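Local coordinates for flagellar hook-associated protein 2 (Bdellovibrio bacteriovorus, PDB 6KTY) that probably caps the tip of the growing flagellar filament, promoting flagellin polymerisation there and preventing subunits from leaking away unpolymerised, at residues F11-D20 with K181-S192. Residues are numbered along the deposited sequence; the frame is centred on the assembly and turned at random.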
loop_
_atom_site.group_PDB
_atom_site.type_symbol
_atom_site.label_atom_id
_atom_site.label_comp_id
_atom_site.label_asym_id
_atom_site.label_seq_id
_atom_site.Cartn_x
_atom_site.Cartn_y
_atom_site.Cartn_z
ATOM N N PHE A 11 20.068 -4.276 13.655
ATOM C CA PHE A 11 18.717 -3.673 13.406
ATOM C C PHE A 11 18.117 -4.094 12.068
ATOM O O PHE A 11 18.719 -3.855 11.014
ATOM C CB PHE A 11 18.777 -2.138 13.449
ATOM C CG PHE A 11 17.479 -1.460 13.026
ATOM C CD1 PHE A 11 16.421 -1.342 13.927
ATOM C CD2 PHE A 11 17.305 -0.985 11.731
ATOM C CE1 PHE A 11 15.213 -0.748 13.546
ATOM C CE2 PHE A 11 16.107 -0.391 11.333
ATOM C CZ PHE A 11 15.059 -0.262 12.248
ATOM N N LEU A 12 16.895 -4.633 12.108
ATOM C CA LEU A 12 16.132 -4.931 10.874
ATOM C C LEU A 12 14.740 -4.297 10.881
ATOM O O LEU A 12 14.036 -4.345 11.890
ATOM C CB LEU A 12 16.001 -6.440 10.690
ATOM C CG LEU A 12 17.312 -7.191 10.453
ATOM C CD1 LEU A 12 17.138 -8.703 10.654
ATOM C CD2 LEU A 12 17.844 -6.864 9.054
ATOM N N SER A 13 14.383 -3.666 9.763
ATOM C CA SER A 13 13.030 -3.166 9.550
ATOM C C SER A 13 12.268 -4.163 8.686
ATOM O O SER A 13 12.818 -4.679 7.712
ATOM C CB SER A 13 13.069 -1.795 8.860
ATOM O OG SER A 13 11.764 -1.377 8.467
ATOM N N GLY A 14 11.016 -4.454 9.065
ATOM C CA GLY A 14 10.124 -5.256 8.243
ATOM C C GLY A 14 9.905 -4.643 6.858
ATOM O O GLY A 14 9.642 -5.362 5.910
ATOM N N ASP A 15 9.999 -3.318 6.752
ATOM C CA ASP A 15 9.953 -2.650 5.443
ATOM C C ASP A 15 10.852 -1.433 5.392
ATOM O O ASP A 15 10.453 -0.339 5.801
ATOM C CB ASP A 15 8.526 -2.261 5.056
ATOM C CG ASP A 15 8.404 -1.924 3.568
ATOM O OD1 ASP A 15 9.422 -1.505 2.951
ATOM O OD2 ASP A 15 7.296 -2.116 3.021
ATOM N N PRO A 16 12.065 -1.611 4.846
ATOM C CA PRO A 16 13.023 -0.492 4.768
ATOM C C PRO A 16 12.550 0.669 3.900
ATOM O O PRO A 16 13.101 1.760 4.000
ATOM C CB PRO A 16 14.294 -1.134 4.162
ATOM C CG PRO A 16 14.118 -2.603 4.282
ATOM C CD PRO A 16 12.632 -2.877 4.338
ATOM N N ASN A 17 11.536 0.451 3.061
ATOM C CA ASN A 17 11.001 1.519 2.207
ATOM C C ASN A 17 9.877 2.301 2.896
ATOM O O ASN A 17 9.262 3.188 2.291
ATOM C CB ASN A 17 10.490 0.930 0.902
ATOM C CG ASN A 17 11.609 0.266 0.092
ATOM O OD1 ASN A 17 11.512 -0.893 -0.248
ATOM N ND2 ASN A 17 12.670 1.000 -0.176
ATOM N N ILE A 18 9.609 1.962 4.152
ATOM C CA ILE A 18 8.745 2.791 5.001
ATOM C C ILE A 18 9.541 3.375 6.150
ATOM O O ILE A 18 9.518 4.600 6.386
ATOM C CB ILE A 18 7.465 2.048 5.505
ATOM C CG1 ILE A 18 6.601 1.640 4.312
ATOM C CG2 ILE A 18 6.663 2.970 6.470
ATOM C CD1 ILE A 18 5.358 0.781 4.659
ATOM N N VAL A 19 10.262 2.515 6.870
ATOM C CA VAL A 19 11.123 2.969 7.947
ATOM C C VAL A 19 12.420 2.180 7.880
ATOM O O VAL A 19 12.382 0.968 7.764
ATOM C CB VAL A 19 10.471 2.739 9.323
ATOM C CG1 VAL A 19 11.389 3.315 10.407
ATOM C CG2 VAL A 19 9.113 3.392 9.400
ATOM N N ASP A 20 13.566 2.856 7.918
ATOM C CA ASP A 20 14.838 2.154 8.042
ATOM C C ASP A 20 15.618 2.842 9.153
ATOM O O ASP A 20 15.123 3.801 9.774
ATOM C CB ASP A 20 15.638 2.174 6.725
ATOM C CG ASP A 20 16.575 0.977 6.580
ATOM O OD1 ASP A 20 16.788 0.227 7.551
ATOM O OD2 ASP A 20 17.108 0.774 5.486
ATOM N N LYS A 181 11.048 6.724 5.515
ATOM C CA LYS A 181 11.220 6.807 4.042
ATOM C C LYS A 181 9.930 7.140 3.276
ATOM O O LYS A 181 9.976 7.640 2.148
ATOM C CB LYS A 181 11.756 5.508 3.522
ATOM C CG LYS A 181 12.971 4.958 4.208
ATOM C CD LYS A 181 14.131 5.862 4.028
ATOM C CE LYS A 181 15.413 5.168 4.378
ATOM N NZ LYS A 181 16.555 6.110 4.286
ATOM N N SER A 182 8.784 6.807 3.850
ATOM C CA SER A 182 7.485 7.086 3.238
ATOM C C SER A 182 6.405 7.056 4.278
ATOM O O SER A 182 6.586 6.454 5.316
ATOM C CB SER A 182 7.179 6.053 2.115
ATOM O OG SER A 182 7.095 4.721 2.606
ATOM N N ALA A 183 5.274 7.694 3.999
ATOM C CA ALA A 183 4.087 7.622 4.849
ATOM C C ALA A 183 3.280 6.406 4.406
ATOM O O ALA A 183 3.146 6.149 3.223
ATOM C CB ALA A 183 3.256 8.874 4.702
ATOM N N ALA A 184 2.768 5.626 5.346
ATOM C CA ALA A 184 1.956 4.475 4.938
ATOM C C ALA A 184 0.903 4.237 5.975
ATOM O O ALA A 184 1.028 3.338 6.811
ATOM C CB ALA A 184 2.822 3.255 4.719
ATOM N N PRO A 185 -0.112 5.112 5.984
ATOM C CA PRO A 185 -1.093 5.049 7.054
ATOM C C PRO A 185 -1.759 3.684 7.055
ATOM O O PRO A 185 -2.050 3.149 5.988
ATOM C CB PRO A 185 -2.099 6.180 6.711
ATOM C CG PRO A 185 -1.702 6.738 5.388
ATOM C CD PRO A 185 -0.357 6.201 5.014
ATOM N N GLY A 186 -1.961 3.083 8.223
ATOM C CA GLY A 186 -2.588 1.745 8.279
ATOM C C GLY A 186 -1.663 0.558 7.971
ATOM O O GLY A 186 -2.123 -0.582 7.892
ATOM N N ARG A 187 -0.378 0.822 7.795
ATOM C CA ARG A 187 0.621 -0.191 7.505
ATOM C C ARG A 187 1.673 -0.194 8.635
ATOM O O ARG A 187 2.822 0.311 8.495
ATOM C CB ARG A 187 1.289 0.079 6.155
ATOM C CG ARG A 187 0.322 0.144 4.938
ATOM C CD ARG A 187 0.097 -1.172 4.215
ATOM N NE ARG A 187 1.222 -1.519 3.338
ATOM C CZ ARG A 187 2.243 -2.303 3.671
ATOM N NH1 ARG A 187 2.301 -2.910 4.858
ATOM N NH2 ARG A 187 3.211 -2.518 2.797
ATOM N N GLU A 188 1.287 -0.799 9.743
ATOM C CA GLU A 188 2.170 -0.985 10.860
ATOM C C GLU A 188 3.316 -1.915 10.449
ATOM O O GLU A 188 3.094 -2.977 9.812
ATOM C CB GLU A 188 1.395 -1.532 12.066
ATOM C CG GLU A 188 2.148 -1.424 13.377
ATOM C CD GLU A 188 1.308 -1.822 14.595
ATOM O OE1 GLU A 188 0.451 -2.724 14.470
ATOM O OE2 GLU A 188 1.532 -1.247 15.704
ATOM N N ILE A 189 4.530 -1.502 10.777
ATOM C CA ILE A 189 5.772 -2.218 10.406
ATOM C C ILE A 189 6.358 -2.765 11.707
ATOM O O ILE A 189 6.334 -2.078 12.754
ATOM C CB ILE A 189 6.839 -1.284 9.778
ATOM C CG1 ILE A 189 6.273 -0.459 8.602
ATOM C CG2 ILE A 189 8.057 -2.052 9.330
ATOM C CD1 ILE A 189 5.317 -1.193 7.735
ATOM N N ARG A 190 6.886 -3.988 11.651
ATOM C CA ARG A 190 7.610 -4.536 12.778
ATOM C C ARG A 190 9.127 -4.371 12.563
ATOM O O ARG A 190 9.624 -4.637 11.490
ATOM C CB ARG A 190 7.257 -6.012 12.980
ATOM C CG ARG A 190 5.873 -6.251 13.583
ATOM C CD ARG A 190 5.902 -7.488 14.485
ATOM N NE ARG A 190 6.467 -8.588 13.736
ATOM C CZ ARG A 190 7.233 -9.559 14.211
ATOM N NH1 ARG A 190 7.582 -9.643 15.487
ATOM N NH2 ARG A 190 7.662 -10.471 13.366
ATOM N N LEU A 191 9.814 -3.892 13.599
ATOM C CA LEU A 191 11.241 -3.645 13.589
ATOM C C LEU A 191 11.851 -4.528 14.676
ATOM O O LEU A 191 11.221 -4.763 15.707
ATOM C CB LEU A 191 11.506 -2.202 13.970
ATOM C CG LEU A 191 11.231 -1.030 13.009
ATOM C CD1 LEU A 191 10.428 -1.350 11.803
ATOM C CD2 LEU A 191 10.603 0.113 13.767
ATOM N N SER A 192 13.079 -4.982 14.468
ATOM C CA SER A 192 13.789 -5.713 15.537
ATOM C C SER A 192 15.235 -5.227 15.765
ATOM O O SER A 192 15.881 -4.685 14.863
ATOM C CB SER A 192 13.787 -7.204 15.231
ATOM O OG SER A 192 14.488 -7.445 14.034
HETATM O O HOH W 1 5.562 -3.790 3.344
#
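The guanidinium of R187 carries the terminal CD1 of I18 over one face, while a water at its edge, in plane, accepts from NH2. D15 OD2 stays 4.1 Å from R187 NH2, too far for a salt bridge, and the carboxylate and guanidinium planes are inclined 46° to each other; the same water spans the gap, though its approach to OD2 is unusually short and doubtful in detail. R187 reaches the water through bends at chi2 and chi3, and its NH1 binds A183 O of the second subunit. The F11 ring has D20 OD1 at its edge, in plane, and its CZ packs obliquely against L191 CG at 4.0 Å. Beside it, L12 and S192 form an antiparallel hydrogen-bonded pair, with S192 N to L12 O at 2.8 Å, and G14 N continues the pairing to R190 O. S13, opposite L191 in a non-hydrogen-bonded pair, turns its hydroxyl back into its own loop: it donates to V19 O and accepts from D15 N in an ST turn, which D15 OD1 follows with an Asx turn to N17 N. This folded loop delivers I18 to the returning chain. With CG1 anti to the carbonyl carbon (chi1 -62°) and an extended chi2, its CD1 lies 3.5 Å from A184 CB and 3.7 Å from I189 CD1. Where segment 181-192 begins, K181 N binds I18 O from above the carbonyl plane, and S182 OG, also bonded to R187 of the third subunit, donates to N17 O at 2.7 Å, in the carbonyl plane on a lone pair. The contact joins two antiparallel sheets where the N- and C-terminal FliD family regions meet: strand 12-13 edges strand 189-192, which also pairs with strand 32-39, whereas strand 19-21 borders strand 178-180, and I18 and V19 both pack on V37 of strand 32-39.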